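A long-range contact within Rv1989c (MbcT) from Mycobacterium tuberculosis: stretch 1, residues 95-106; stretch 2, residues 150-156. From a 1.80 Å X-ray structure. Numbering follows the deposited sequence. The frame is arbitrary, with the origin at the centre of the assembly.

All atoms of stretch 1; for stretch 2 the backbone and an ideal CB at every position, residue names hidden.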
ATOM      1  N   ASP B  95      22.757 -39.066 -25.620  1.00 41.98           N
ATOM      2  CA  ASP B  95      21.861 -39.887 -26.423  1.00 46.42           C
ATOM      3  C   ASP B  95      20.441 -39.841 -25.860  1.00 45.33           C
ATOM      4  O   ASP B  95      20.216 -40.089 -24.667  1.00 42.97           O
ATOM      5  CB  ASP B  95      22.351 -41.337 -26.484  1.00 44.27           C
ATOM      6  CG  ASP B  95      23.504 -41.532 -27.447  1.00 52.48           C
ATOM      7  OD1 ASP B  95      23.724 -40.660 -28.311  1.00 48.04           O
ATOM      8  OD2 ASP B  95      24.179 -42.579 -27.358  1.00 61.71           O
ATOM      9  N   VAL B  96      19.486 -39.527 -26.728  1.00 39.82           N
ATOM     10  CA  VAL B  96      18.072 -39.476 -26.352  1.00 41.31           C
ATOM     11  C   VAL B  96      17.339 -40.637 -27.025  1.00 41.71           C
ATOM     12  O   VAL B  96      17.462 -40.827 -28.237  1.00 48.83           O
ATOM     13  CB  VAL B  96      17.429 -38.133 -26.761  1.00 40.62           C
ATOM     14  CG1 VAL B  96      15.943 -38.114 -26.423  1.00 32.59           C
ATOM     15  CG2 VAL B  96      18.164 -36.973 -26.103  1.00 34.44           C
ATOM     16  N   THR B  97      16.581 -41.407 -26.246  1.00 42.45           N
ATOM     17  CA  THR B  97      15.917 -42.600 -26.765  1.00 41.24           C
ATOM     18  C   THR B  97      14.420 -42.601 -26.499  1.00 43.96           C
ATOM     19  O   THR B  97      13.981 -42.511 -25.352  1.00 43.91           O
ATOM     20  CB  THR B  97      16.524 -43.885 -26.161  1.00 46.47           C
ATOM     21  OG1 THR B  97      17.935 -43.897 -26.405  1.00 49.41           O
ATOM     22  CG2 THR B  97      15.885 -45.139 -26.780  1.00 46.43           C
ATOM     23  N   ASP B  98      13.654 -42.702 -27.582  1.00 46.39           N
ATOM     24  CA  ASP B  98      12.196 -42.800 -27.550  1.00 49.59           C
ATOM     25  C   ASP B  98      11.506 -41.752 -26.670  1.00 49.43           C
ATOM     26  O   ASP B  98      10.544 -42.065 -25.974  1.00 46.87           O
ATOM     27  CB  ASP B  98      11.789 -44.203 -27.100  1.00 53.59           C
ATOM     28  CG  ASP B  98      12.263 -45.276 -28.061  1.00 58.99           C
ATOM     29  OD1 ASP B  98      12.257 -45.023 -29.286  1.00 53.59           O
ATOM     30  OD2 ASP B  98      12.642 -46.369 -27.596  1.00 63.27           O
ATOM     31  N   LEU B  99      11.984 -40.511 -26.720  1.00 43.20           N
ATOM     32  CA  LEU B  99      11.380 -39.435 -25.938  1.00 39.72           C
ATOM     33  C   LEU B  99      10.055 -39.031 -26.571  1.00 41.14           C
ATOM     34  O   LEU B  99       9.989 -38.753 -27.772  1.00 39.38           O
ATOM     35  CB  LEU B  99      12.321 -38.227 -25.847  1.00 35.36           C
ATOM     36  CG  LEU B  99      12.143 -37.283 -24.656  1.00 35.85           C
ATOM     37  CD1 LEU B  99      12.531 -37.987 -23.371  1.00 36.47           C
ATOM     38  CD2 LEU B  99      12.944 -35.992 -24.829  1.00 35.05           C
ATOM     39  N   ALA B 100       8.995 -39.026 -25.767  1.00 39.69           N
ATOM     40  CA  ALA B 100       7.660 -38.669 -26.243  1.00 46.04           C
ATOM     41  C   ALA B 100       7.534 -37.161 -26.280  1.00 42.09           C
ATOM     42  O   ALA B 100       7.330 -36.523 -25.250  1.00 40.71           O
ATOM     43  CB  ALA B 100       6.571 -39.286 -25.344  1.00 43.71           C
ATOM     44  N   VAL B 101       7.662 -36.583 -27.470  1.00 37.59           N
ATOM     45  CA  VAL B 101       7.771 -35.139 -27.577  1.00 36.88           C
ATOM     46  C   VAL B 101       6.698 -34.526 -28.467  1.00 39.02           C
ATOM     47  O   VAL B 101       6.250 -35.137 -29.439  1.00 40.05           O
ATOM     48  CB  VAL B 101       9.158 -34.729 -28.125  1.00 39.69           C
ATOM     49  CG1 VAL B 101      10.256 -35.218 -27.198  1.00 37.09           C
ATOM     50  CG2 VAL B 101       9.357 -35.291 -29.534  1.00 40.52           C
ATOM     51  N   LEU B 102       6.272 -33.318 -28.111  1.00 34.25           N
ATOM     52  CA  LEU B 102       5.463 -32.501 -29.000  1.00 36.67           C
ATOM     53  C   LEU B 102       6.325 -32.051 -30.180  1.00 39.87           C
ATOM     54  O   LEU B 102       7.331 -31.367 -29.988  1.00 36.15           O
ATOM     55  CB  LEU B 102       4.904 -31.289 -28.254  1.00 32.94           C
ATOM     56  CG  LEU B 102       4.017 -30.352 -29.084  1.00 35.41           C
ATOM     57  CD1 LEU B 102       2.720 -31.036 -29.510  1.00 33.59           C
ATOM     58  CD2 LEU B 102       3.728 -29.102 -28.262  1.00 35.48           C
ATOM     59  N   ASP B 103       5.946 -32.439 -31.395  1.00 37.07           N
ATOM     60  CA  ASP B 103       6.768 -32.133 -32.568  1.00 36.66           C
ATOM     61  C   ASP B 103       6.372 -30.813 -33.207  1.00 42.50           C
ATOM     62  O   ASP B 103       5.383 -30.746 -33.922  1.00 41.26           O
ATOM     63  CB  ASP B 103       6.664 -33.251 -33.610  1.00 35.85           C
ATOM     64  CG  ASP B 103       7.580 -33.029 -34.803  1.00 45.37           C
ATOM     65  OD1 ASP B 103       8.382 -32.068 -34.801  1.00 38.40           O
ATOM     66  OD2 ASP B 103       7.503 -33.833 -35.745  1.00 48.90           O
ATOM     67  N   LEU B 104       7.173 -29.776 -32.979  1.00 36.59           N
ATOM     68  CA  LEU B 104       6.896 -28.464 -33.557  1.00 34.71           C
ATOM     69  C   LEU B 104       7.902 -28.113 -34.659  1.00 43.11           C
ATOM     70  O   LEU B 104       8.122 -26.937 -34.949  1.00 39.56           O
ATOM     71  CB  LEU B 104       6.921 -27.383 -32.466  1.00 32.27           C
ATOM     72  CG  LEU B 104       5.915 -27.582 -31.329  1.00 34.05           C
ATOM     73  CD1 LEU B 104       5.984 -26.424 -30.317  1.00 34.18           C
ATOM     74  CD2 LEU B 104       4.504 -27.746 -31.873  1.00 40.39           C
ATOM     75  N   THR B 105       8.506 -29.127 -35.273  1.00 41.05           N
ATOM     76  CA  THR B 105       9.492 -28.870 -36.322  1.00 41.75           C
ATOM     77  C   THR B 105       8.832 -28.555 -37.658  1.00 49.65           C
ATOM     78  O   THR B 105       9.485 -28.032 -38.560  1.00 58.24           O
ATOM     79  CB  THR B 105      10.472 -30.055 -36.493  1.00 38.39           C
ATOM     80  OG1 THR B 105       9.742 -31.233 -36.842  1.00 39.94           O
ATOM     81  CG2 THR B 105      11.250 -30.290 -35.179  1.00 38.79           C
ATOM     82  N   THR B 106       7.540 -28.848 -37.792  1.00 47.28           N
ATOM     83  CA  THR B 106       6.837 -28.527 -39.035  1.00 53.41           C
ATOM     84  C   THR B 106       6.075 -27.212 -38.886  1.00 56.17           C
ATOM     85  O   THR B 106       5.650 -26.858 -37.787  1.00 48.76           O
ATOM     86  CB  THR B 106       5.853 -29.640 -39.445  1.00 57.27           C
ATOM     87  OG1 THR B 106       4.778 -29.704 -38.502  1.00 55.00           O
ATOM     88  CG2 THR B 106       6.567 -30.988 -39.496  1.00 52.79           C
ATOM     89  N   UNK B 150      19.440 -25.609 -36.473  1.00 41.47           N
ATOM     90  CA  UNK B 150      18.926 -26.950 -36.735  1.00 41.46           C
ATOM     91  C   UNK B 150      17.688 -27.254 -35.901  1.00 41.26           C
ATOM     92  O   UNK B 150      16.719 -26.498 -35.935  1.00 37.95           O
ATOM     93  CB  UNK B 150      20.009 -27.994 -36.456  1.00 41.46           C
ATOM     94  N   UNK B 151      17.719 -28.339 -35.132  1.00 36.71           N
ATOM     95  CA  UNK B 151      16.567 -28.717 -34.299  1.00 33.55           C
ATOM     96  C   UNK B 151      16.929 -28.703 -32.818  1.00 33.92           C
ATOM     97  O   UNK B 151      18.010 -29.141 -32.432  1.00 34.04           O
ATOM     98  CB  UNK B 151      16.052 -30.102 -34.695  1.00 33.55           C
ATOM     99  N   UNK B 152      16.040 -28.154 -31.996  1.00 31.60           N
ATOM    100  CA  UNK B 152      16.227 -28.141 -30.555  1.00 31.12           C
ATOM    101  C   UNK B 152      15.291 -29.098 -29.849  1.00 34.27           C
ATOM    102  O   UNK B 152      14.210 -29.428 -30.348  1.00 33.24           O
ATOM    103  CB  UNK B 152      16.026 -26.725 -30.010  1.00 31.12           C
ATOM    104  N   UNK B 153      15.731 -29.573 -28.691  1.00 33.80           N
ATOM    105  CA  UNK B 153      14.909 -30.414 -27.841  1.00 30.75           C
ATOM    106  C   UNK B 153      14.872 -29.808 -26.451  1.00 29.31           C
ATOM    107  O   UNK B 153      15.917 -29.536 -25.855  1.00 31.21           O
ATOM    108  CB  UNK B 153      15.437 -31.849 -27.802  1.00 30.75           C
ATOM    109  N   UNK B 154      13.667 -29.591 -25.941  1.00 28.06           N
ATOM    110  CA  UNK B 154      13.493 -29.136 -24.572  1.00 28.47           C
ATOM    111  C   UNK B 154      12.939 -30.291 -23.766  1.00 30.61           C
ATOM    112  O   UNK B 154      11.838 -30.745 -24.048  1.00 30.70           O
ATOM    113  CB  UNK B 154      12.575 -27.914 -24.496  1.00 28.47           C
ATOM    114  N   UNK B 155      13.709 -30.781 -22.794  1.00 26.95           N
ATOM    115  CA  UNK B 155      13.290 -31.934 -22.003  1.00 25.76           C
ATOM    116  C   UNK B 155      12.780 -31.455 -20.647  1.00 28.43           C
ATOM    117  O   UNK B 155      13.505 -30.816 -19.900  1.00 30.42           O
ATOM    118  CB  UNK B 155      14.441 -32.928 -21.830  1.00 25.76           C
ATOM    119  N   UNK B 156      11.532 -31.768 -20.330  1.00 29.62           N
ATOM    120  CA  UNK B 156      10.877 -31.124 -19.192  1.00 35.71           C
ATOM    121  C   UNK B 156      10.663 -32.114 -18.060  1.00 35.09           C
ATOM    122  O   UNK B 156      10.106 -33.193 -18.274  1.00 38.21           O
ATOM    123  CB  UNK B 156       9.540 -30.513 -19.616  1.00 35.71           C
TER

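The two strands, 99-103 and 150-156, cross at 120° between their N-to-C directions, with axes no closer than 8.8 Å. That spacing is too wide for backbone pairing, and no hydrogen bond links the stretches; whatever joins them must be side chains meeting in the gap.

Position 150 has a phi of 156° and a psi of -125°, a combination that residues with a CB rarely tolerate. Nothing of stretch 1 lies within 5.5 Å of its ideal CB, so the backbone, not the contact, makes the choice. The residue is Gly150.

Position 151 has ordinary strand angles, and its CA-to-CB bond points toward stretch 1. The ideal CB stands 4.8 Å from Thr105 CG2. That methyl is what Thr105 presents here; its hydroxyl lies farther off and donates to Asp103, Thr105 OG1 to Asp103 OD1 at 2.6 Å, and Thr105 N reaches the same Asp103 OD1 at 3.0 Å. With a methyl as the nearest group, a modest apolar or beta-branched side chain would suit, such as valine, isoleucine or threonine. The deposited residue is Val151, in the t rotamer, and its CG1 comes to 4.0 Å from Thr105 CG2, a light methyl-to-methyl touch at one end of the contact.

Position 152 points sideways, with nothing of stretch 1 within 5.5 Å of the ideal CB. Stretch 1 therefore sets no demand, and many residues would be compatible with this view. It is Gly152, which adds no side chain to the contact.

Position 153 is the most telling. Its CA-to-CB bond points toward stretch 1, yet the ideal CB finds no atom within 5.5 Å. Beyond it wait the methyls of Val96, Leu99 and Val101, with no charge or donor among them to answer. A short side chain would leave the space between unfilled; a long apolar one, leucine, isoleucine or methionine, could span it. Leu153 does so with chi1 at 171° (t) and chi2 at 60° (p). Both branches meet Leu99 CD2, Leu153 CD2 at 3.7 Å and Leu153 CD1 at 3.8 Å; Leu153 CD2 also lies 4.0 Å from Val96 CG2, and Leu153 CD1 3.8 Å from Val101 CG1. Because Val96 precedes the corner at Asp98 and the other two follow it, this one leucine packs against both arms of the bend. Leu153 gives 61 Å² to the contact, the largest share of any residue.

Position 154 turns away, as strand alternation predicts, so stretch 1 cannot discriminate among its candidates. It is Val154.

Position 155 points sideways, but its ideal CB is already 4.5 Å from Leu99 CD2. Little reach is needed: valine, isoleucine or perhaps alanine would fit beside that methyl. Val155, in the t rotamer, brings CG2 to 3.8 Å from Leu99 CD2, so that the same leucine methyl meets both Leu153 and Val155.

Position 156 lies out of reach and is unconstrained from this side. It is Thr156, whose side chain makes no contact with stretch 1.

Stretch 2 (150-156) GVGLVVT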
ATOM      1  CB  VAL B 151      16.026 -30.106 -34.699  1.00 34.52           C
ATOM      2  CG1 VAL B 151      14.929 -30.552 -33.741  1.00 34.21           C
ATOM      3  CG2 VAL B 151      15.503 -30.055 -36.126  1.00 42.86           C
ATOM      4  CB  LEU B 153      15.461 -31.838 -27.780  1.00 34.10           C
ATOM      5  CG  LEU B 153      14.805 -32.749 -26.740  1.00 36.70           C
ATOM      6  CD1 LEU B 153      13.308 -32.912 -27.013  1.00 38.18           C
ATOM      7  CD2 LEU B 153      15.517 -34.095 -26.697  1.00 35.48           C
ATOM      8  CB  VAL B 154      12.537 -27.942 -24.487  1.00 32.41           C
ATOM      9  CG1 VAL B 154      12.581 -27.332 -23.091  1.00 29.68           C
ATOM     10  CG2 VAL B 154      12.927 -26.906 -25.539  1.00 36.27           C
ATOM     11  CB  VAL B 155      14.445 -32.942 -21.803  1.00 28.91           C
ATOM     12  CG1 VAL B 155      13.949 -34.167 -21.046  1.00 35.63           C
ATOM     13  CG2 VAL B 155      15.018 -33.350 -23.147  1.00 35.91           C
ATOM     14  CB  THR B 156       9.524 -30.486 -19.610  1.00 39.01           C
ATOM     15  OG1 THR B 156       8.716 -31.456 -20.282  1.00 43.73           O
ATOM     16  CG2 THR B 156       9.748 -29.323 -20.576  1.00 37.92           C
TER
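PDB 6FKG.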